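Local coordinates for protein lyase/mutase (Burkholderia cenocepacia, PDB 4LSB) that is a lyase/mutase of the phosphoenolpyruvate phosphomutase family, built as a TIM-type alpha/beta barrel with a bound magnesium ion, at residues I135-V149 / I179-D191. Numbering follows the deposited sequence.
Sequences IYARDASVERIAAAV and IARLVAYRDAGAD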
ATOM      1  N   ILE B 135     -15.089  27.375   2.412  1.00 29.65           N
ATOM      2  CA  ILE B 135     -15.654  27.120   1.080  1.00 30.00           C
ATOM      3  C   ILE B 135     -15.519  28.415   0.291  1.00 30.69           C
ATOM      4  O   ILE B 135     -15.865  29.475   0.806  1.00 29.16           O
ATOM      5  CB  ILE B 135     -17.157  26.740   1.130  1.00 27.31           C
ATOM      6  CG1 ILE B 135     -17.389  25.525   2.010  1.00 27.85           C
ATOM      7  CG2 ILE B 135     -17.708  26.494  -0.271  1.00 27.88           C
ATOM      8  CD1 ILE B 135     -16.940  24.181   1.444  1.00 27.72           C
ATOM      9  N   TYR B 136     -15.016  28.335  -0.941  1.00 28.61           N
ATOM     10  CA  TYR B 136     -14.913  29.516  -1.799  1.00 28.46           C
ATOM     11  C   TYR B 136     -16.282  30.162  -2.002  1.00 29.90           C
ATOM     12  O   TYR B 136     -17.286  29.478  -2.112  1.00 30.94           O
ATOM     13  CB  TYR B 136     -14.320  29.207  -3.201  1.00 28.45           C
ATOM     14  CG  TYR B 136     -12.880  28.767  -3.203  1.00 28.62           C
ATOM     15  CD1 TYR B 136     -11.821  29.689  -3.096  1.00 28.39           C
ATOM     16  CD2 TYR B 136     -12.568  27.439  -3.316  1.00 26.79           C
ATOM     17  CE1 TYR B 136     -10.509  29.258  -3.079  1.00 30.49           C
ATOM     18  CE2 TYR B 136     -11.269  27.001  -3.301  1.00 28.62           C
ATOM     19  CZ  TYR B 136     -10.235  27.898  -3.196  1.00 28.80           C
ATOM     20  OH  TYR B 136      -8.964  27.391  -3.155  1.00 29.85           O
ATOM     21  N   ALA B 137     -16.314  31.492  -2.112  1.00 30.37           N
ATOM     22  CA  ALA B 137     -17.548  32.184  -2.514  1.00 31.02           C
ATOM     23  C   ALA B 137     -18.072  31.679  -3.876  1.00 30.53           C
ATOM     24  O   ALA B 137     -17.290  31.322  -4.767  1.00 29.11           O
ATOM     25  CB  ALA B 137     -17.328  33.691  -2.533  1.00 31.60           C
ATOM     26  N   ARG B 138     -19.390  31.680  -4.037  1.00 32.07           N
ATOM     27  CA  ARG B 138     -20.052  31.191  -5.258  1.00 35.51           C
ATOM     28  C   ARG B 138     -19.439  31.708  -6.554  1.00 35.66           C
ATOM     29  O   ARG B 138     -19.235  30.959  -7.511  1.00 32.02           O
ATOM     30  CB  ARG B 138     -21.546  31.563  -5.233  1.00 37.76           C
ATOM     31  CG  ARG B 138     -22.422  31.111  -6.415  1.00 41.13           C
ATOM     32  CD  ARG B 138     -23.079  29.735  -6.201  1.00 41.61           C
ATOM     33  NE  ARG B 138     -24.339  29.735  -5.411  1.00 43.96           N
ATOM     34  CZ  ARG B 138     -25.560  29.930  -5.923  1.00 47.00           C
ATOM     35  NH1 ARG B 138     -25.724  30.170  -7.226  1.00 52.20           N
ATOM     36  NH2 ARG B 138     -26.636  29.899  -5.145  1.00 49.24           N
ATOM     37  N   ASP B 139     -19.200  33.005  -6.611  1.00 36.07           N
ATOM     38  CA  ASP B 139     -18.615  33.600  -7.809  1.00 34.76           C
ATOM     39  C   ASP B 139     -17.280  33.045  -8.116  1.00 32.17           C
ATOM     40  O   ASP B 139     -16.986  32.649  -9.252  1.00 31.24           O
ATOM     41  CB  ASP B 139     -18.378  35.098  -7.589  1.00 37.90           C
ATOM     42  CG  ASP B 139     -19.574  35.912  -7.897  1.00 42.78           C
ATOM     43  OD1 ASP B 139     -20.544  35.351  -8.471  1.00 43.36           O
ATOM     44  OD2 ASP B 139     -19.526  37.125  -7.581  1.00 46.78           O
ATOM     45  N   ALA B 140     -16.422  33.111  -7.112  1.00 30.75           N
ATOM     46  CA  ALA B 140     -15.081  32.637  -7.259  1.00 31.15           C
ATOM     47  C   ALA B 140     -15.073  31.145  -7.578  1.00 30.22           C
ATOM     48  O   ALA B 140     -14.253  30.705  -8.388  1.00 27.99           O
ATOM     49  CB  ALA B 140     -14.274  32.914  -6.015  1.00 32.03           C
ATOM     50  N   SER B 141     -15.945  30.375  -6.924  1.00 28.84           N
ATOM     51  CA  SER B 141     -16.037  28.937  -7.193  1.00 29.21           C
ATOM     52  C   SER B 141     -16.369  28.601  -8.641  1.00 27.37           C
ATOM     53  O   SER B 141     -15.751  27.738  -9.244  1.00 28.99           O
ATOM     54  CB  SER B 141     -17.097  28.282  -6.322  1.00 29.69           C
ATOM     55  OG  SER B 141     -16.666  28.230  -4.983  1.00 32.95           O
ATOM     56  N   VAL B 142     -17.408  29.231  -9.150  1.00 27.29           N
ATOM     57  CA  VAL B 142     -17.822  29.087 -10.539  1.00 26.90           C
ATOM     58  C   VAL B 142     -16.737  29.545 -11.496  1.00 28.67           C
ATOM     59  O   VAL B 142     -16.499  28.888 -12.498  1.00 29.77           O
ATOM     60  CB  VAL B 142     -19.107  29.900 -10.807  1.00 28.58           C
ATOM     61  CG1 VAL B 142     -19.493  29.827 -12.260  1.00 26.96           C
ATOM     62  CG2 VAL B 142     -20.269  29.374  -9.965  1.00 28.61           C
ATOM     63  N   GLU B 143     -16.083  30.684 -11.233  1.00 29.19           N
ATOM     64  CA  GLU B 143     -14.984  31.113 -12.127  1.00 30.29           C
ATOM     65  C   GLU B 143     -13.883  30.065 -12.200  1.00 28.30           C
ATOM     66  O   GLU B 143     -13.298  29.784 -13.287  1.00 25.47           O
ATOM     67  CB  GLU B 143     -14.350  32.408 -11.633  1.00 35.88           C
ATOM     68  CG  GLU B 143     -14.546  33.596 -12.528  1.00 39.86           C
ATOM     69  CD  GLU B 143     -13.641  34.763 -12.108  1.00 44.65           C
ATOM     70  OE1 GLU B 143     -13.054  35.408 -13.015  1.00 48.41           O
ATOM     71  OE2 GLU B 143     -13.499  35.006 -10.879  1.00 43.86           O
ATOM     72  N   ARG B 144     -13.595  29.499 -11.028  1.00 26.36           N
ATOM     73  CA  ARG B 144     -12.653  28.375 -10.929  1.00 27.33           C
ATOM     74  C   ARG B 144     -13.065  27.191 -11.814  1.00 25.12           C
ATOM     75  O   ARG B 144     -12.260  26.678 -12.591  1.00 23.75           O
ATOM     76  CB  ARG B 144     -12.485  27.914  -9.478  1.00 27.55           C
ATOM     77  CG  ARG B 144     -11.616  28.838  -8.622  1.00 28.04           C
ATOM     78  CD  ARG B 144     -11.903  28.603  -7.152  1.00 29.03           C
ATOM     79  NE  ARG B 144     -11.806  27.183  -6.800  1.00 28.11           N
ATOM     80  CZ  ARG B 144     -10.669  26.546  -6.552  1.00 28.94           C
ATOM     81  NH1 ARG B 144      -9.481  27.188  -6.595  1.00 29.30           N
ATOM     82  NH2 ARG B 144     -10.702  25.281  -6.222  1.00 26.94           N
ATOM     83  N   ILE B 145     -14.294  26.716 -11.669  1.00 25.22           N
ATOM     84  CA  ILE B 145     -14.762  25.579 -12.499  1.00 24.32           C
ATOM     85  C   ILE B 145     -14.780  25.959 -13.991  1.00 22.85           C
ATOM     86  O   ILE B 145     -14.428  25.170 -14.856  1.00 21.49           O
ATOM     87  CB  ILE B 145     -16.156  25.087 -12.052  1.00 24.24           C
ATOM     88  CG1 ILE B 145     -16.065  24.457 -10.671  1.00 24.58           C
ATOM     89  CG2 ILE B 145     -16.755  24.097 -13.063  1.00 25.33           C
ATOM     90  CD1 ILE B 145     -15.129  23.272 -10.544  1.00 24.74           C
ATOM     91  N   ALA B 146     -15.136  27.195 -14.292  1.00 23.31           N
ATOM     92  CA  ALA B 146     -15.130  27.652 -15.675  1.00 22.20           C
ATOM     93  C   ALA B 146     -13.723  27.549 -16.338  1.00 21.11           C
ATOM     94  O   ALA B 146     -13.573  27.182 -17.510  1.00 19.73           O
ATOM     95  CB  ALA B 146     -15.632  29.074 -15.742  1.00 23.13           C
ATOM     96  N   ALA B 147     -12.704  27.839 -15.565  1.00 20.43           N
ATOM     97  CA  ALA B 147     -11.324  27.751 -16.022  1.00 21.32           C
ATOM     98  C   ALA B 147     -10.932  26.291 -16.192  1.00 20.32           C
ATOM     99  O   ALA B 147     -10.186  25.948 -17.114  1.00 19.92           O
ATOM    100  CB  ALA B 147     -10.385  28.454 -15.020  1.00 22.22           C
ATOM    101  N   ALA B 148     -11.423  25.434 -15.296  1.00 20.61           N
ATOM    102  CA  ALA B 148     -11.130  23.999 -15.398  1.00 20.32           C
ATOM    103  C   ALA B 148     -11.796  23.432 -16.657  1.00 19.98           C
ATOM    104  O   ALA B 148     -11.201  22.645 -17.356  1.00 19.21           O
ATOM    105  CB  ALA B 148     -11.583  23.221 -14.165  1.00 19.77           C
ATOM    106  N   VAL B 149     -13.019  23.867 -16.933  1.00 20.92           N
ATOM    107  CA  VAL B 149     -13.744  23.420 -18.104  1.00 21.10           C
ATOM    108  C   VAL B 149     -13.046  23.852 -19.381  1.00 21.60           C
ATOM    109  O   VAL B 149     -12.932  23.086 -20.347  1.00 21.74           O
ATOM    110  CB  VAL B 149     -15.195  23.975 -18.045  1.00 22.09           C
ATOM    111  CG1 VAL B 149     -15.869  23.959 -19.433  1.00 22.89           C
ATOM    112  CG2 VAL B 149     -15.999  23.192 -17.018  1.00 22.38           C
ATOM    113  N   ILE B 179     -27.013  22.166  -3.639  1.00 22.79           N
ATOM    114  CA  ILE B 179     -27.618  21.980  -4.979  1.00 22.02           C
ATOM    115  C   ILE B 179     -27.373  23.163  -5.868  1.00 22.17           C
ATOM    116  O   ILE B 179     -27.067  22.999  -7.042  1.00 22.90           O
ATOM    117  CB  ILE B 179     -29.119  21.591  -4.895  1.00 22.68           C
ATOM    118  CG1 ILE B 179     -29.247  20.110  -4.527  1.00 23.08           C
ATOM    119  CG2 ILE B 179     -29.891  21.833  -6.168  1.00 22.09           C
ATOM    120  CD1 ILE B 179     -30.605  19.773  -3.931  1.00 24.44           C
ATOM    121  N   ALA B 180     -27.478  24.368  -5.327  1.00 23.26           N
ATOM    122  CA  ALA B 180     -27.347  25.556  -6.163  1.00 23.72           C
ATOM    123  C   ALA B 180     -25.946  25.630  -6.714  1.00 23.09           C
ATOM    124  O   ALA B 180     -25.743  25.947  -7.863  1.00 22.94           O
ATOM    125  CB  ALA B 180     -27.686  26.810  -5.392  1.00 24.60           C
ATOM    126  N   ARG B 181     -24.956  25.368  -5.879  1.00 26.80           N
ATOM    127  CA  ARG B 181     -23.543  25.324  -6.344  1.00 23.89           C
ATOM    128  C   ARG B 181     -23.360  24.294  -7.465  1.00 22.92           C
ATOM    129  O   ARG B 181     -22.749  24.568  -8.529  1.00 23.52           O
ATOM    130  CB  ARG B 181     -22.645  24.997  -5.165  1.00 25.34           C
ATOM    131  CG  ARG B 181     -22.435  26.195  -4.222  1.00 26.82           C
ATOM    132  CD  ARG B 181     -21.573  25.818  -3.021  1.00 27.93           C
ATOM    133  NE  ARG B 181     -21.287  27.023  -2.234  1.00 29.66           N
ATOM    134  CZ  ARG B 181     -20.332  27.912  -2.497  1.00 31.81           C
ATOM    135  NH1 ARG B 181     -19.497  27.747  -3.516  1.00 33.27           N
ATOM    136  NH2 ARG B 181     -20.191  28.972  -1.714  1.00 31.84           N
ATOM    137  N   LEU B 182     -23.898  23.096  -7.251  1.00 20.77           N
ATOM    138  CA  LEU B 182     -23.705  22.021  -8.226  1.00 19.51           C
ATOM    139  C   LEU B 182     -24.342  22.385  -9.522  1.00 19.17           C
ATOM    140  O   LEU B 182     -23.801  22.116 -10.574  1.00 18.66           O
ATOM    141  CB  LEU B 182     -24.242  20.662  -7.778  1.00 18.19           C
ATOM    142  CG  LEU B 182     -23.550  20.028  -6.590  1.00 18.96           C
ATOM    143  CD1 LEU B 182     -24.218  18.692  -6.276  1.00 18.86           C
ATOM    144  CD2 LEU B 182     -22.077  19.806  -6.855  1.00 19.66           C
ATOM    145  N   VAL B 183     -25.526  22.974  -9.447  1.00 19.99           N
ATOM    146  CA  VAL B 183     -26.200  23.444 -10.655  1.00 19.69           C
ATOM    147  C   VAL B 183     -25.365  24.556 -11.366  1.00 20.75           C
ATOM    148  O   VAL B 183     -25.268  24.611 -12.585  1.00 19.95           O
ATOM    149  CB  VAL B 183     -27.601  23.992 -10.286  1.00 21.55           C
ATOM    150  CG1 VAL B 183     -28.188  24.787 -11.444  1.00 22.33           C
ATOM    151  CG2 VAL B 183     -28.509  22.850  -9.887  1.00 21.43           C
ATOM    152  N   ALA B 184     -24.742  25.401 -10.579  1.00 21.24           N
ATOM    153  CA  ALA B 184     -23.945  26.486 -11.149  1.00 22.33           C
ATOM    154  C   ALA B 184     -22.665  25.936 -11.815  1.00 21.42           C
ATOM    155  O   ALA B 184     -22.230  26.439 -12.858  1.00 19.77           O
ATOM    156  CB  ALA B 184     -23.598  27.496 -10.094  1.00 21.77           C
ATOM    157  N   TYR B 185     -22.082  24.932 -11.187  1.00 20.70           N
ATOM    158  CA  TYR B 185     -20.932  24.234 -11.740  1.00 20.42           C
ATOM    159  C   TYR B 185     -21.307  23.486 -13.040  1.00 19.99           C
ATOM    160  O   TYR B 185     -20.552  23.518 -13.998  1.00 19.78           O
ATOM    161  CB  TYR B 185     -20.330  23.277 -10.693  1.00 20.82           C
ATOM    162  CG  TYR B 185     -19.940  23.883  -9.343  1.00 21.55           C
ATOM    163  CD1 TYR B 185     -19.779  25.278  -9.176  1.00 22.80           C
ATOM    164  CD2 TYR B 185     -19.709  23.077  -8.229  1.00 21.56           C
ATOM    165  CE1 TYR B 185     -19.416  25.838  -7.942  1.00 23.34           C
ATOM    166  CE2 TYR B 185     -19.328  23.621  -7.017  1.00 22.21           C
ATOM    167  CZ  TYR B 185     -19.176  25.018  -6.875  1.00 23.11           C
ATOM    168  OH  TYR B 185     -18.850  25.574  -5.658  1.00 24.83           O
ATOM    169  N   ARG B 186     -22.472  22.847 -13.069  1.00 19.83           N
ATOM    170  CA  ARG B 186     -22.990  22.190 -14.265  1.00 20.83           C
ATOM    171  C   ARG B 186     -23.152  23.256 -15.363  1.00 22.30           C
ATOM    172  O   ARG B 186     -22.758  23.054 -16.510  1.00 20.16           O
ATOM    173  CB  ARG B 186     -24.338  21.524 -13.968  1.00 22.02           C
ATOM    174  CG  ARG B 186     -24.942  20.779 -15.135  1.00 23.29           C
ATOM    175  CD  ARG B 186     -26.438  20.718 -15.007  1.00 24.32           C
ATOM    176  NE  ARG B 186     -27.083  22.010 -15.277  1.00 24.09           N
ATOM    177  CZ  ARG B 186     -28.251  22.383 -14.764  1.00 26.32           C
ATOM    178  NH1 ARG B 186     -28.899  21.589 -13.938  1.00 28.63           N
ATOM    179  NH2 ARG B 186     -28.788  23.560 -15.085  1.00 25.81           N
ATOM    180  N   ASP B 187     -23.723  24.409 -15.001  1.00 22.77           N
ATOM    181  CA  ASP B 187     -23.950  25.431 -16.015  1.00 25.47           C
ATOM    182  C   ASP B 187     -22.646  26.029 -16.521  1.00 25.19           C
ATOM    183  O   ASP B 187     -22.562  26.434 -17.667  1.00 27.35           O
ATOM    184  CB  ASP B 187     -24.870  26.525 -15.498  1.00 24.87           C
ATOM    185  CG  ASP B 187     -26.277  26.048 -15.338  1.00 26.15           C
ATOM    186  OD1 ASP B 187     -26.604  24.942 -15.822  1.00 25.69           O
ATOM    187  OD2 ASP B 187     -27.052  26.780 -14.677  1.00 28.09           O
ATOM    188  N   ALA B 188     -21.625  26.029 -15.677  1.00 23.67           N
ATOM    189  CA  ALA B 188     -20.307  26.405 -16.132  1.00 24.59           C
ATOM    190  C   ALA B 188     -19.593  25.382 -17.041  1.00 23.26           C
ATOM    191  O   ALA B 188     -18.568  25.725 -17.605  1.00 23.47           O
ATOM    192  CB  ALA B 188     -19.444  26.783 -14.954  1.00 25.51           C
ATOM    193  N   GLY B 189     -20.109  24.148 -17.144  1.00 21.79           N
ATOM    194  CA  GLY B 189     -19.614  23.116 -18.084  1.00 20.19           C
ATOM    195  C   GLY B 189     -19.108  21.826 -17.416  1.00 19.24           C
ATOM    196  O   GLY B 189     -18.555  20.936 -18.058  1.00 18.31           O
ATOM    197  N   ALA B 190     -19.205  21.745 -16.091  1.00 18.13           N
ATOM    198  CA  ALA B 190     -18.795  20.491 -15.394  1.00 17.26           C
ATOM    199  C   ALA B 190     -19.563  19.267 -15.923  1.00 16.80           C
ATOM    200  O   ALA B 190     -20.749  19.335 -16.223  1.00 17.65           O
ATOM    201  CB  ALA B 190     -18.940  20.645 -13.889  1.00 16.97           C
ATOM    202  N   ASP B 191     -18.890  18.131 -16.073  1.00 15.95           N
ATOM    203  CA  ASP B 191     -19.544  16.958 -16.661  1.00 16.57           C
ATOM    204  C   ASP B 191     -20.213  16.089 -15.632  1.00 16.05           C
ATOM    205  O   ASP B 191     -21.187  15.415 -15.920  1.00 16.50           O
ATOM    206  CB  ASP B 191     -18.489  16.131 -17.383  1.00 16.75           C
ATOM    207  CG  ASP B 191     -17.773  16.932 -18.440  1.00 18.67           C
ATOM    208  OD1 ASP B 191     -18.414  17.231 -19.470  1.00 19.64           O
ATOM    209  OD2 ASP B 191     -16.588  17.270 -18.256  1.00 16.24           O
TER
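R181 reaches the loop residue Y136 and the first turn of helix 138-149 at S141 because its chain runs extended from CG to NE (chi2 178°). There NH2 donates to Y136 O at 3.0 Å, in the carbonyl plane though tilted from the guanidinium plane, while NH1 makes weak bonds to the same oxygen and to S141 OG. A straighter bond, 3.1 Å from R181 NH1 to Y185 OH, lies almost in the guanidinium plane and ties the arginine to its own helix. The methyl I135 CG2 sits over the centre of one guanidinium face, and D177 pairs with NE; together these partners probably restrict the rotation of the guanidinium. Y185 OH also bonds D126. I145 CG1 lies 4.0 Å above one face of the Y185 ring, offset toward the rim, and R181 O of the same helix as Y185 lies over the opposite face, also toward the rim. Farther along, V142 splits its branches: CG2 meets A184 CB at 3.8 Å, whereas CG1, anti to the backbone N (chi1 176°), turns to A188 CB. V149 CG2 comes within 3.4 Å of G189 C, where G189, with positive phi, forms a Schellman motif at the C-terminal end of helix 175-187. The helix axes, 9.2 Å apart, cross at -34°, and I145, Y185 and A190 all touch A163 of strand 160-164. The whole illustrates how consecutive helices of a TIM-type barrel pack side by side over the parallel strand that links them.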